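PDB 2I7R: conserved domain protein from Streptococcus pneumoniae, which is of unknown function but belongs to the glyoxalase/bleomycin resistance/dioxygenase superfamily, whose members include metalloenzymes and drug-binding resistance proteins. Local coordinates for residues F61-V74 and L103-M117. Numbering follows the deposited sequence.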
loop_
_atom_site.group_PDB
_atom_site.type_symbol
_atom_site.label_atom_id
_atom_site.label_comp_id
_atom_site.label_asym_id
_atom_site.label_seq_id
_atom_site.Cartn_x
_atom_site.Cartn_y
_atom_site.Cartn_z
ATOM N N PHE A 61 1.430 -7.283 -9.954
ATOM C CA PHE A 61 2.094 -6.059 -9.606
ATOM C C PHE A 61 3.321 -5.961 -10.470
ATOM O O PHE A 61 4.015 -6.940 -10.645
ATOM C CB PHE A 61 2.515 -6.049 -8.123
ATOM C CG PHE A 61 3.229 -4.778 -7.732
ATOM C CD1 PHE A 61 2.516 -3.582 -7.601
ATOM C CD2 PHE A 61 4.605 -4.758 -7.560
ATOM C CE1 PHE A 61 3.167 -2.393 -7.249
ATOM C CE2 PHE A 61 5.277 -3.552 -7.228
ATOM C CZ PHE A 61 4.564 -2.377 -7.075
ATOM N N GLN A 62 3.560 -4.779 -11.002
ATOM C CA GLN A 62 4.772 -4.471 -11.726
ATOM C C GLN A 62 5.656 -3.503 -10.928
ATOM O O GLN A 62 6.665 -3.900 -10.344
ATOM C CB GLN A 62 4.416 -3.962 -13.132
ATOM C CG GLN A 62 3.927 -5.151 -14.035
ATOM C CD GLN A 62 3.400 -4.726 -15.395
ATOM O OE1 GLN A 62 3.943 -3.812 -16.031
ATOM N NE2 GLN A 62 2.327 -5.407 -15.860
ATOM N N SER A 63 5.281 -2.236 -10.873
ATOM C CA SER A 63 6.117 -1.261 -10.173
ATOM C C SER A 63 5.236 -0.116 -9.689
ATOM O O SER A 63 4.030 -0.189 -9.804
ATOM C CB SER A 63 7.269 -0.758 -11.092
ATOM O OG SER A 63 8.345 -0.165 -10.340
ATOM N N GLY A 64 5.847 0.923 -9.130
ATOM C CA GLY A 64 5.120 2.157 -8.890
ATOM C C GLY A 64 4.621 2.400 -7.490
ATOM O O GLY A 64 3.770 3.231 -7.288
ATOM N N ILE A 65 5.151 1.696 -6.497
ATOM C CA ILE A 65 4.803 2.059 -5.126
ATOM C C ILE A 65 6.022 2.071 -4.219
ATOM O O ILE A 65 7.047 1.463 -4.526
ATOM C CB ILE A 65 3.692 1.142 -4.507
ATOM C CG1 ILE A 65 4.297 -0.179 -3.999
ATOM C CG2 ILE A 65 2.459 1.008 -5.511
ATOM C CD1 ILE A 65 3.284 -1.173 -3.350
ATOM N N ILE A 66 5.897 2.804 -3.124
ATOM C CA ILE A 66 6.863 2.750 -2.022
ATOM C C ILE A 66 6.061 2.486 -0.749
ATOM O O ILE A 66 5.079 3.166 -0.459
ATOM C CB ILE A 66 7.693 4.075 -1.915
ATOM C CG1 ILE A 66 8.523 4.273 -3.211
ATOM C CG2 ILE A 66 8.584 4.069 -0.686
ATOM C CD1 ILE A 66 9.271 5.586 -3.315
ATOM N N ILE A 67 6.489 1.459 -0.027
ATOM C CA ILE A 67 5.883 1.033 1.226
ATOM C C ILE A 67 6.805 1.567 2.310
ATOM O O ILE A 67 7.946 1.080 2.438
ATOM C CB ILE A 67 5.855 -0.519 1.298
ATOM C CG1 ILE A 67 4.773 -1.123 0.360
ATOM C CG2 ILE A 67 5.724 -0.987 2.702
ATOM C CD1 ILE A 67 5.053 -2.615 0.108
ATOM N N HIS A 68 6.335 2.568 3.061
ATOM C CA HIS A 68 7.142 3.203 4.119
ATOM C C HIS A 68 6.864 2.562 5.458
ATOM O O HIS A 68 5.707 2.466 5.884
ATOM C CB HIS A 68 6.882 4.710 4.246
ATOM C CG HIS A 68 7.121 5.495 2.989
ATOM N ND1 HIS A 68 8.282 6.203 2.759
ATOM C CD2 HIS A 68 6.333 5.714 1.914
ATOM C CE1 HIS A 68 8.219 6.777 1.570
ATOM N NE2 HIS A 68 7.030 6.522 1.050
ATOM N N ILE A 69 7.937 2.173 6.141
ATOM C CA ILE A 69 7.842 1.535 7.440
ATOM C C ILE A 69 8.584 2.372 8.467
ATOM O O ILE A 69 9.824 2.558 8.374
ATOM C CB ILE A 69 8.385 0.083 7.421
ATOM C CG1 ILE A 69 7.629 -0.733 6.359
ATOM C CG2 ILE A 69 8.281 -0.587 8.856
ATOM C CD1 ILE A 69 8.272 -2.050 5.988
ATOM N N GLU A 70 7.834 2.917 9.422
ATOM C CA GLU A 70 8.466 3.683 10.480
ATOM C C GLU A 70 9.167 2.757 11.499
ATOM O O GLU A 70 8.582 1.802 12.013
ATOM C CB GLU A 70 7.478 4.611 11.175
ATOM C CG GLU A 70 8.195 5.778 11.870
ATOM C CD GLU A 70 7.250 6.856 12.370
ATOM O OE1 GLU A 70 6.008 6.668 12.290
ATOM O OE2 GLU A 70 7.770 7.888 12.848
ATOM N N VAL A 71 10.442 3.036 11.744
ATOM C CA VAL A 71 11.270 2.193 12.611
ATOM C C VAL A 71 11.975 3.066 13.668
ATOM O O VAL A 71 12.058 4.287 13.495
ATOM C CB VAL A 71 12.346 1.413 11.797
ATOM C CG1 VAL A 71 11.700 0.414 10.877
ATOM C CG2 VAL A 71 13.273 2.382 11.021
ATOM N N GLU A 72 12.486 2.437 14.729
ATOM C CA GLU A 72 13.251 3.163 15.746
ATOM C C GLU A 72 14.696 3.457 15.327
ATOM O O GLU A 72 15.231 4.514 15.644
ATOM C CB GLU A 72 13.216 2.420 17.097
ATOM C CG GLU A 72 11.835 2.491 17.849
ATOM C CD GLU A 72 11.786 3.515 19.026
ATOM O OE1 GLU A 72 12.840 4.084 19.424
ATOM O OE2 GLU A 72 10.674 3.736 19.578
ATOM N N ASP A 73 15.316 2.530 14.597
ATOM C CA ASP A 73 16.728 2.675 14.225
ATOM C C ASP A 73 16.944 2.325 12.755
ATOM O O ASP A 73 16.981 1.142 12.396
ATOM C CB ASP A 73 17.616 1.799 15.150
ATOM C CG ASP A 73 19.109 2.171 15.095
ATOM O OD1 ASP A 73 19.588 2.734 14.099
ATOM O OD2 ASP A 73 19.827 1.864 16.072
ATOM N N VAL A 74 17.108 3.363 11.925
ATOM C CA VAL A 74 17.281 3.224 10.492
ATOM C C VAL A 74 18.630 2.613 10.130
ATOM O O VAL A 74 18.732 1.745 9.243
ATOM C CB VAL A 74 17.065 4.579 9.755
ATOM C CG1 VAL A 74 17.368 4.475 8.260
ATOM C CG2 VAL A 74 15.639 5.062 9.967
ATOM N N LEU A 103 16.029 3.537 1.529
ATOM C CA LEU A 103 15.225 2.952 0.468
ATOM C C LEU A 103 15.842 1.674 -0.050
ATOM O O LEU A 103 17.012 1.670 -0.439
ATOM C CB LEU A 103 15.082 3.956 -0.667
ATOM C CG LEU A 103 13.798 4.661 -0.258
ATOM C CD1 LEU A 103 14.020 6.128 0.002
ATOM C CD2 LEU A 103 12.632 4.345 -1.226
ATOM N N VAL A 104 15.065 0.590 -0.035
ATOM C CA VAL A 104 15.604 -0.717 -0.437
ATOM C C VAL A 104 14.748 -1.380 -1.515
ATOM O O VAL A 104 13.549 -1.162 -1.570
ATOM C CB VAL A 104 15.843 -1.674 0.786
ATOM C CG1 VAL A 104 16.354 -0.878 1.968
ATOM C CG2 VAL A 104 14.599 -2.390 1.180
ATOM N N GLN A 105 15.384 -2.156 -2.388
ATOM C CA GLN A 105 14.665 -2.837 -3.440
ATOM C C GLN A 105 14.046 -4.051 -2.802
ATOM O O GLN A 105 14.770 -4.881 -2.243
ATOM C CB GLN A 105 15.608 -3.265 -4.574
ATOM C CG GLN A 105 14.892 -3.877 -5.793
ATOM C CD GLN A 105 13.845 -2.921 -6.380
ATOM O OE1 GLN A 105 14.164 -1.848 -6.920
ATOM N NE2 GLN A 105 12.587 -3.301 -6.252
ATOM N N GLY A 106 12.721 -4.153 -2.837
ATOM C CA GLY A 106 12.075 -5.387 -2.335
ATOM C C GLY A 106 11.833 -6.339 -3.496
ATOM O O GLY A 106 12.144 -5.985 -4.655
ATOM N N PRO A 107 11.287 -7.559 -3.218
ATOM C CA PRO A 107 11.039 -8.508 -4.335
ATOM C C PRO A 107 9.891 -8.058 -5.212
ATOM O O PRO A 107 9.069 -7.253 -4.760
ATOM C CB PRO A 107 10.674 -9.804 -3.609
ATOM C CG PRO A 107 10.022 -9.339 -2.333
ATOM C CD PRO A 107 10.869 -8.130 -1.920
ATOM N N ALA A 108 9.824 -8.550 -6.460
ATOM C CA ALA A 108 8.639 -8.335 -7.318
ATOM C C ALA A 108 8.348 -6.890 -7.662
ATOM O O ALA A 108 7.176 -6.510 -7.849
ATOM C CB ALA A 108 7.382 -8.989 -6.716
ATOM N N GLY A 109 9.399 -6.076 -7.778
ATOM C CA GLY A 109 9.205 -4.664 -8.109
ATOM C C GLY A 109 8.931 -3.786 -6.883
ATOM O O GLY A 109 8.894 -2.558 -7.024
ATOM N N LEU A 110 8.741 -4.376 -5.688
ATOM C CA LEU A 110 8.386 -3.549 -4.499
ATOM C C LEU A 110 9.601 -2.772 -4.063
ATOM O O LEU A 110 10.709 -3.279 -4.203
ATOM C CB LEU A 110 7.916 -4.367 -3.304
ATOM C CG LEU A 110 6.670 -5.213 -3.578
ATOM C CD1 LEU A 110 6.567 -6.326 -2.598
ATOM C CD2 LEU A 110 5.478 -4.325 -3.603
ATOM N N VAL A 111 9.361 -1.573 -3.538
ATOM C CA VAL A 111 10.375 -0.696 -2.955
ATOM C C VAL A 111 9.931 -0.365 -1.518
ATOM O O VAL A 111 8.768 -0.029 -1.254
ATOM C CB VAL A 111 10.543 0.642 -3.774
ATOM C CG1 VAL A 111 11.504 1.631 -3.055
ATOM C CG2 VAL A 111 10.964 0.383 -5.292
ATOM N N LEU A 112 10.859 -0.478 -0.592
ATOM C CA LEU A 112 10.525 -0.282 0.816
ATOM C C LEU A 112 11.356 0.873 1.339
ATOM O O LEU A 112 12.522 1.034 0.945
ATOM C CB LEU A 112 10.749 -1.556 1.650
ATOM C CG LEU A 112 9.684 -2.661 1.409
ATOM C CD1 LEU A 112 9.985 -3.432 0.143
ATOM C CD2 LEU A 112 9.578 -3.640 2.604
ATOM N N ASP A 113 10.744 1.670 2.211
ATOM C CA ASP A 113 11.469 2.719 2.936
ATOM C C ASP A 113 11.378 2.432 4.421
ATOM O O ASP A 113 10.286 2.339 4.970
ATOM C CB ASP A 113 10.870 4.093 2.607
ATOM C CG ASP A 113 11.492 5.231 3.407
ATOM O OD1 ASP A 113 12.679 5.145 3.754
ATOM O OD2 ASP A 113 10.788 6.213 3.681
ATOM N N PHE A 114 12.531 2.232 5.055
ATOM C CA PHE A 114 12.618 2.206 6.512
ATOM C C PHE A 114 13.017 3.622 6.979
ATOM O O PHE A 114 14.102 4.100 6.651
ATOM C CB PHE A 114 13.629 1.147 6.965
ATOM C CG PHE A 114 13.280 -0.257 6.518
ATOM C CD1 PHE A 114 12.506 -1.081 7.326
ATOM C CD2 PHE A 114 13.710 -0.742 5.286
ATOM C CE1 PHE A 114 12.190 -2.391 6.924
ATOM C CE2 PHE A 114 13.401 -2.053 4.867
ATOM C CZ PHE A 114 12.637 -2.876 5.676
ATOM N N TYR A 115 12.131 4.288 7.722
ATOM C CA TYR A 115 12.328 5.693 8.053
ATOM C C TYR A 115 11.993 6.022 9.523
ATOM O O TYR A 115 11.324 5.259 10.194
ATOM C CB TYR A 115 11.532 6.618 7.083
ATOM C CG TYR A 115 10.052 6.758 7.431
ATOM C CD1 TYR A 115 9.549 7.924 8.006
ATOM C CD2 TYR A 115 9.170 5.700 7.204
ATOM C CE1 TYR A 115 8.188 8.031 8.338
ATOM C CE2 TYR A 115 7.837 5.800 7.508
ATOM C CZ TYR A 115 7.347 6.965 8.076
ATOM O OH TYR A 115 6.015 7.008 8.391
ATOM N N ARG A 116 12.500 7.158 9.994
ATOM C CA ARG A 116 12.120 7.717 11.296
ATOM C C ARG A 116 12.093 9.229 11.236
ATOM O O ARG A 116 12.751 9.831 10.424
ATOM C CB ARG A 116 13.007 7.211 12.472
ATOM C CG ARG A 116 14.478 7.208 12.216
ATOM C CD ARG A 116 15.317 7.016 13.547
ATOM N NE ARG A 116 15.216 8.234 14.298
ATOM C CZ ARG A 116 15.892 9.356 14.036
ATOM N NH1 ARG A 116 16.824 9.411 13.098
ATOM N NH2 ARG A 116 15.628 10.439 14.755
HETATM N N MSE A 117 11.318 9.839 12.105
HETATM C CA MSE A 117 11.156 11.292 12.084
HETATM C C MSE A 117 11.654 11.998 13.375
HETATM O O MSE A 117 11.788 11.343 14.391
HETATM C CB MSE A 117 9.692 11.609 11.785
HETATM C CG MSE A 117 9.247 11.066 10.423
HETATM SE SE MSE A 117 7.397 11.524 9.958
HETATM C CE MSE A 117 6.471 10.197 11.058
HETATM O O HOH W 1 10.003 -1.563 -9.136
HETATM O O HOH W 2 7.290 -0.372 -6.326
#
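Ile69 N donates to Asp113 O at 2.6 Å. The bond joins parallel strands 65-70 and 111-116, the first and last of a βαβββ unit of the glyoxalase fold. Backbone bonds alternate along the pair. The ladder starts at Ile67 N to Val111 O (3.0 Å) and ends at Val71 N to Tyr115 O (2.8 Å). Strand 65-70 also pairs antiparallel with the second subunit, which carries the sheet across the interface.

His68 ND1 donates to Asp113 OD2 at 2.7 Å. OD2 lies at the ring edge and uses its anti lone pair; ring and carboxylate planes stand 83° apart. Asp113 OD1 accepts the backbone N-H of Leu102, and His68 NE2 bonds Asp10 of the second subunit. Beside this His-carboxylate hydrogen bond, the His68 edge points at the Tyr115 face in a T-shaped pair, with planes at 88°. Tyr115 chi1 of 81° sets CG between the backbone N and the carbonyl carbon, which brings the ring nearer His68 and Glu70. Glu70 CG lies over a face of this ring, while Tyr115 OH bonds Asn7 of the second subunit. On the other side of the sheet, Ile69 CD1 packs on Leu112 CD2 and on Phe114 CE1, both at 4.0 Å. Near the strand start, water 2 accepts from Ile65 N and donates to Gly109 O (2.8 Å).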